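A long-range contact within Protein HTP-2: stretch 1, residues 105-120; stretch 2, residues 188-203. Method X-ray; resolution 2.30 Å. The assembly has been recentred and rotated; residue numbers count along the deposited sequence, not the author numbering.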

# COMPACT_ATOMS: atom_id res chain seq x y z
N LEU A 105 4.00 -11.32 -4.15
CA LEU A 105 3.26 -10.15 -4.63
C LEU A 105 4.18 -9.10 -5.25
O LEU A 105 5.07 -8.57 -4.58
CB LEU A 105 2.46 -9.52 -3.49
CG LEU A 105 1.59 -8.34 -3.92
CD1 LEU A 105 0.46 -8.82 -4.81
CD2 LEU A 105 1.06 -7.59 -2.71
N LYS A 106 3.95 -8.79 -6.53
CA LYS A 106 4.74 -7.79 -7.25
C LYS A 106 4.15 -6.39 -7.09
O LYS A 106 4.86 -5.43 -6.76
CB LYS A 106 4.84 -8.17 -8.73
CG LYS A 106 5.47 -7.10 -9.62
CD LYS A 106 6.96 -6.92 -9.34
CE LYS A 106 7.59 -5.92 -10.32
NZ LYS A 106 6.93 -4.59 -10.28
N GLU A 107 2.85 -6.27 -7.33
CA GLU A 107 2.16 -4.99 -7.27
C GLU A 107 0.69 -5.18 -6.92
O GLU A 107 0.02 -6.05 -7.48
CB GLU A 107 2.26 -4.26 -8.61
CG GLU A 107 1.38 -3.02 -8.70
CD GLU A 107 1.42 -2.34 -10.05
OE1 GLU A 107 2.27 -2.72 -10.89
OE2 GLU A 107 0.61 -1.42 -10.28
N ILE A 108 0.17 -4.38 -6.00
CA ILE A 108 -1.27 -4.30 -5.81
C ILE A 108 -1.76 -2.89 -6.11
O ILE A 108 -1.20 -1.90 -5.62
CB ILE A 108 -1.71 -4.72 -4.38
CG1 ILE A 108 -3.21 -4.50 -4.22
CG2 ILE A 108 -0.92 -3.98 -3.32
CD1 ILE A 108 -3.79 -5.03 -2.93
N SER A 109 -2.78 -2.79 -6.95
CA SER A 109 -3.28 -1.49 -7.38
C SER A 109 -4.77 -1.32 -7.15
O SER A 109 -5.56 -2.25 -7.36
CB SER A 109 -2.95 -1.26 -8.86
OG SER A 109 -1.56 -1.11 -9.05
N LEU A 110 -5.14 -0.12 -6.71
CA LEU A 110 -6.53 0.30 -6.68
C LEU A 110 -6.85 0.94 -8.02
O LEU A 110 -6.31 2.00 -8.35
CB LEU A 110 -6.79 1.27 -5.53
CG LEU A 110 -8.18 1.89 -5.54
CD1 LEU A 110 -9.24 0.81 -5.62
CD2 LEU A 110 -8.40 2.76 -4.31
N VAL A 111 -7.72 0.31 -8.79
CA VAL A 111 -7.97 0.72 -10.17
C VAL A 111 -9.38 1.25 -10.37
O VAL A 111 -10.36 0.57 -10.08
CB VAL A 111 -7.72 -0.46 -11.14
CG1 VAL A 111 -8.16 -0.10 -12.54
CG2 VAL A 111 -6.26 -0.87 -11.11
N VAL A 112 -9.48 2.48 -10.88
CA VAL A 112 -10.78 3.09 -11.13
C VAL A 112 -11.06 3.21 -12.62
O VAL A 112 -10.26 3.75 -13.38
CB VAL A 112 -10.87 4.49 -10.48
CG1 VAL A 112 -12.26 5.06 -10.67
CG2 VAL A 112 -10.53 4.40 -9.00
N THR A 113 -12.21 2.68 -13.04
CA THR A 113 -12.64 2.73 -14.43
C THR A 113 -14.06 3.28 -14.53
O THR A 113 -14.82 3.20 -13.57
CB THR A 113 -12.60 1.34 -15.10
OG1 THR A 113 -13.44 0.43 -14.36
CG2 THR A 113 -11.18 0.80 -15.13
N GLU A 114 -14.42 3.82 -15.69
CA GLU A 114 -15.78 4.31 -15.90
C GLU A 114 -16.77 3.16 -16.00
O GLU A 114 -17.85 3.20 -15.41
CB GLU A 114 -15.85 5.19 -17.15
CG GLU A 114 -15.29 4.56 -18.41
CD GLU A 114 -15.51 5.42 -19.64
OE1 GLU A 114 -16.17 6.47 -19.52
OE2 GLU A 114 -15.01 5.05 -20.72
N HIS A 115 -16.40 2.11 -16.72
CA HIS A 115 -17.26 0.95 -16.88
C HIS A 115 -16.65 -0.29 -16.24
O HIS A 115 -15.44 -0.50 -16.29
CB HIS A 115 -17.56 0.69 -18.37
CG HIS A 115 -18.14 1.87 -19.08
ND1 HIS A 115 -18.98 2.77 -18.46
CD2 HIS A 115 -17.99 2.30 -20.35
CE1 HIS A 115 -19.33 3.71 -19.33
NE2 HIS A 115 -18.75 3.45 -20.48
N ASP A 116 -17.50 -1.11 -15.64
CA ASP A 116 -17.06 -2.33 -14.97
C ASP A 116 -16.41 -3.30 -15.95
O ASP A 116 -17.04 -3.72 -16.92
CB ASP A 116 -18.24 -3.00 -14.26
CG ASP A 116 -17.80 -3.97 -13.17
OD1 ASP A 116 -16.68 -4.50 -13.26
OD2 ASP A 116 -18.59 -4.19 -12.23
N GLY A 117 -15.15 -3.64 -15.70
CA GLY A 117 -14.45 -4.60 -16.53
C GLY A 117 -13.42 -4.00 -17.47
O GLY A 117 -12.73 -4.73 -18.18
N ASP A 118 -13.30 -2.68 -17.46
CA ASP A 118 -12.35 -1.99 -18.34
C ASP A 118 -10.91 -2.35 -17.99
O ASP A 118 -10.55 -2.47 -16.82
CB ASP A 118 -12.54 -0.48 -18.27
CG ASP A 118 -13.73 0.01 -19.08
OD1 ASP A 118 -14.13 -0.70 -20.03
OD2 ASP A 118 -14.25 1.10 -18.78
N VAL A 119 -10.09 -2.53 -19.02
CA VAL A 119 -8.67 -2.80 -18.84
C VAL A 119 -7.91 -1.47 -18.83
O VAL A 119 -6.75 -1.40 -18.43
CB VAL A 119 -8.12 -3.72 -19.95
CG1 VAL A 119 -6.70 -4.15 -19.65
CG2 VAL A 119 -9.01 -4.95 -20.10
N GLU A 120 -8.58 -0.41 -19.27
CA GLU A 120 -8.01 0.93 -19.24
C GLU A 120 -8.62 1.74 -18.11
O GLU A 120 -9.84 1.88 -18.03
CB GLU A 120 -8.22 1.64 -20.57
CG GLU A 120 -7.56 3.01 -20.65
CD GLU A 120 -7.79 3.69 -21.98
OE1 GLU A 120 -8.50 3.13 -22.83
OE2 GLU A 120 -7.25 4.80 -22.17
N PRO A 188 -12.21 15.96 -8.28
CA PRO A 188 -13.13 14.91 -7.82
C PRO A 188 -13.35 13.84 -8.88
O PRO A 188 -13.29 14.16 -10.07
CB PRO A 188 -14.43 15.68 -7.55
CG PRO A 188 -14.00 17.12 -7.33
CD PRO A 188 -12.82 17.30 -8.23
N LEU A 189 -13.60 12.61 -8.46
CA LEU A 189 -13.92 11.53 -9.40
C LEU A 189 -15.26 11.81 -10.08
O LEU A 189 -16.12 12.47 -9.50
CB LEU A 189 -13.95 10.18 -8.68
CG LEU A 189 -12.59 9.53 -8.38
CD1 LEU A 189 -12.76 8.25 -7.58
CD2 LEU A 189 -11.85 9.26 -9.68
N PRO A 190 -15.42 11.32 -11.32
CA PRO A 190 -16.69 11.46 -12.04
C PRO A 190 -17.87 10.83 -11.29
O PRO A 190 -17.65 10.07 -10.34
CB PRO A 190 -16.43 10.73 -13.36
CG PRO A 190 -14.96 10.81 -13.55
CD PRO A 190 -14.38 10.70 -12.16
N ALA A 191 -19.09 11.15 -11.71
CA ALA A 191 -20.29 10.68 -11.02
C ALA A 191 -20.46 9.17 -11.13
O ALA A 191 -21.07 8.55 -10.26
CB ALA A 191 -21.52 11.39 -11.58
N GLU A 192 -19.92 8.59 -12.19
CA GLU A 192 -20.02 7.15 -12.40
C GLU A 192 -18.65 6.52 -12.59
O GLU A 192 -17.87 6.96 -13.43
CB GLU A 192 -20.91 6.85 -13.61
CG GLU A 192 -22.35 7.30 -13.44
CD GLU A 192 -23.21 6.97 -14.65
OE1 GLU A 192 -22.63 6.68 -15.72
OE2 GLU A 192 -24.45 7.00 -14.53
N PHE A 193 -18.37 5.48 -11.81
CA PHE A 193 -17.11 4.76 -11.94
C PHE A 193 -17.17 3.38 -11.29
O PHE A 193 -18.04 3.10 -10.46
CB PHE A 193 -15.96 5.57 -11.33
CG PHE A 193 -16.14 5.91 -9.88
CD1 PHE A 193 -15.81 5.00 -8.89
CD2 PHE A 193 -16.63 7.16 -9.51
CE1 PHE A 193 -15.98 5.32 -7.55
CE2 PHE A 193 -16.79 7.48 -8.17
CZ PHE A 193 -16.47 6.56 -7.19
N THR A 194 -16.23 2.52 -11.67
CA THR A 194 -16.04 1.22 -11.04
C THR A 194 -14.66 1.16 -10.39
O THR A 194 -13.65 1.36 -11.06
CB THR A 194 -16.16 0.07 -12.06
OG1 THR A 194 -17.49 0.06 -12.61
CG2 THR A 194 -15.89 -1.26 -11.39
N ALA A 195 -14.63 0.91 -9.09
CA ALA A 195 -13.36 0.79 -8.38
C ALA A 195 -12.99 -0.68 -8.20
O ALA A 195 -13.83 -1.50 -7.84
CB ALA A 195 -13.42 1.49 -7.03
N ASN A 196 -11.72 -1.00 -8.44
CA ASN A 196 -11.25 -2.38 -8.47
C ASN A 196 -9.88 -2.55 -7.81
O ASN A 196 -9.06 -1.63 -7.83
CB ASN A 196 -11.19 -2.86 -9.92
CG ASN A 196 -11.52 -4.32 -10.07
OD1 ASN A 196 -11.08 -4.98 -11.02
ND2 ASN A 196 -12.31 -4.85 -9.15
N PHE A 197 -9.66 -3.71 -7.21
CA PHE A 197 -8.33 -4.09 -6.72
C PHE A 197 -7.74 -5.15 -7.65
O PHE A 197 -8.32 -6.22 -7.82
CB PHE A 197 -8.39 -4.61 -5.29
CG PHE A 197 -8.42 -3.53 -4.25
CD1 PHE A 197 -7.28 -2.80 -3.97
CD2 PHE A 197 -9.58 -3.25 -3.55
CE1 PHE A 197 -7.30 -1.80 -3.02
CE2 PHE A 197 -9.60 -2.26 -2.59
CZ PHE A 197 -8.46 -1.53 -2.32
N ARG A 198 -6.60 -4.84 -8.24
CA ARG A 198 -5.95 -5.75 -9.18
C ARG A 198 -4.48 -5.91 -8.83
O ARG A 198 -3.81 -4.94 -8.48
CB ARG A 198 -6.10 -5.23 -10.62
CG ARG A 198 -7.53 -4.86 -10.99
CD ARG A 198 -7.63 -4.31 -12.41
NE ARG A 198 -8.94 -3.73 -12.67
CZ ARG A 198 -9.33 -3.27 -13.86
NH1 ARG A 198 -8.50 -3.32 -14.89
NH2 ARG A 198 -10.54 -2.75 -14.00
N LEU A 199 -3.98 -7.14 -8.91
CA LEU A 199 -2.61 -7.39 -8.49
C LEU A 199 -1.81 -8.20 -9.51
O LEU A 199 -2.36 -8.79 -10.44
CB LEU A 199 -2.60 -8.09 -7.12
CG LEU A 199 -3.32 -9.41 -6.89
CD1 LEU A 199 -2.49 -10.59 -7.37
CD2 LEU A 199 -3.65 -9.58 -5.42
N LYS A 200 -0.49 -8.20 -9.33
CA LYS A 200 0.40 -8.92 -10.21
C LYS A 200 1.30 -9.82 -9.38
O LYS A 200 1.96 -9.37 -8.44
CB LYS A 200 1.24 -7.96 -11.05
CG LYS A 200 2.25 -8.62 -11.97
CD LYS A 200 3.06 -7.57 -12.71
CE LYS A 200 4.10 -8.20 -13.62
NZ LYS A 200 4.95 -7.16 -14.27
N TYR A 201 1.31 -11.11 -9.71
CA TYR A 201 2.16 -12.07 -9.01
C TYR A 201 3.60 -11.94 -9.49
O TYR A 201 3.85 -11.47 -10.60
CB TYR A 201 1.65 -13.49 -9.22
CG TYR A 201 0.27 -13.78 -8.65
CD1 TYR A 201 -0.88 -13.53 -9.40
CD2 TYR A 201 0.12 -14.32 -7.38
CE1 TYR A 201 -2.14 -13.81 -8.88
CE2 TYR A 201 -1.13 -14.59 -6.86
CZ TYR A 201 -2.26 -14.34 -7.61
OH TYR A 201 -3.51 -14.61 -7.10
N THR A 202 4.54 -12.36 -8.66
CA THR A 202 5.94 -12.41 -9.06
C THR A 202 6.20 -13.66 -9.89
O THR A 202 5.35 -14.55 -9.97
CB THR A 202 6.88 -12.39 -7.84
OG1 THR A 202 6.60 -13.52 -7.00
CG2 THR A 202 6.71 -11.11 -7.04
N ASN A 203 7.38 -13.74 -10.50
CA ASN A 203 7.76 -14.90 -11.30
C ASN A 203 7.97 -16.14 -10.43
O ASN A 203 7.79 -17.27 -10.89
CB ASN A 203 9.03 -14.61 -12.11
CG ASN A 203 8.93 -13.35 -12.94
OD1 ASN A 203 7.83 -12.87 -13.24
ND2 ASN A 203 10.08 -12.79 -13.31
O HOH W 1 -12.30 -1.12 -12.49

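How do two segments so far apart in sequence come to lie side by side? Each forms a strand, 105-113 and 193-201, and the two run antiparallel at 156°, approaching to 4.5 Å between axes. Paired residues exchange backbone hydrogen bonds in both directions. Ser 109 N donates to Arg 198 O at 2.8 Å, and Arg 198 N returns a bond to Ser 109 O at 2.9 Å; at the next such pair, Val 111 N reaches Asn 196 O at 2.5 Å and Asn 196 N reaches Val 111 O at 2.6 Å. The ladder ends tightly at Thr 113, whose N lies 2.8 Å from Thr 194 O and whose O accepts a very short 2.5 Å bond from Thr 194 N. Between these pairs, CA-H groups also face carbonyls, as where Phe 197 CA lies 3.4 Å from Ser 109 O.

Does the register hold along the whole length? It slips by one residue between Leu 105 and Glu 107, forming a beta bulge. There a single carbonyl serves two amides: Lys 200 O accepts a 2.8 Å bond from Lys 106 N and a weak one, 3.4 Å, from Glu 107 N. Lys 200 N still donates to Glu 107 O at 2.9 Å, so normal pairing resumes at once. The extra residue's beta carbon points toward the partner stretch, and Lys 106 CB packs 3.9 Å from Thr 202 CG2.

What holds the apolar face together? Ile 108, Leu 110 and Val 112 share one side of the sheet with Leu 199, Phe 197 and Ala 195, and all six are buried. Leu 110 makes the clearest contact with an aromatic ring: its CD1 sits over the face of Phe 197, 4.2 Å from the ring centroid and 12° off the normal, a CH-pi arrangement. Nearby, Ile 108 CD1 approaches Phe 197 CD1 at 4.3 Å. Toward the end of the strand, Val 112 CG1 packs against Phe 193 CB at 3.8 Å and also meets Leu 189 CD2 at 4.3 Å, bringing the loop before the second strand into the contact.

Why does Arg 198 lose more surface to the partner stretch than any other residue here? It starts on the face carrying Val 111 and Thr 113, and its extended side chain reaches the turn beyond the first strand. Its guanidinium grips one carbonyl with two nitrogens: Asp 118 O lies 2.9 Å from Arg 198 NH1 and 2.8 Å from Arg 198 NH2, near the guanidinium plane. Val 111 CG1 covers one face, 3.6 Å from Arg 198 CZ, while Arg 198 NE donates to Asn 196 OD1 at 3.0 Å. Water 1 adds a bridge, donating to Thr 113 OG1 at 2.7 Å and accepting a weak bond from Arg 198 NH2 at 2.8 Å. The anchored carbonyl belongs to the last residue of a type II turn, His 115 to Asp 118, so the arginine ties that turn to the second strand.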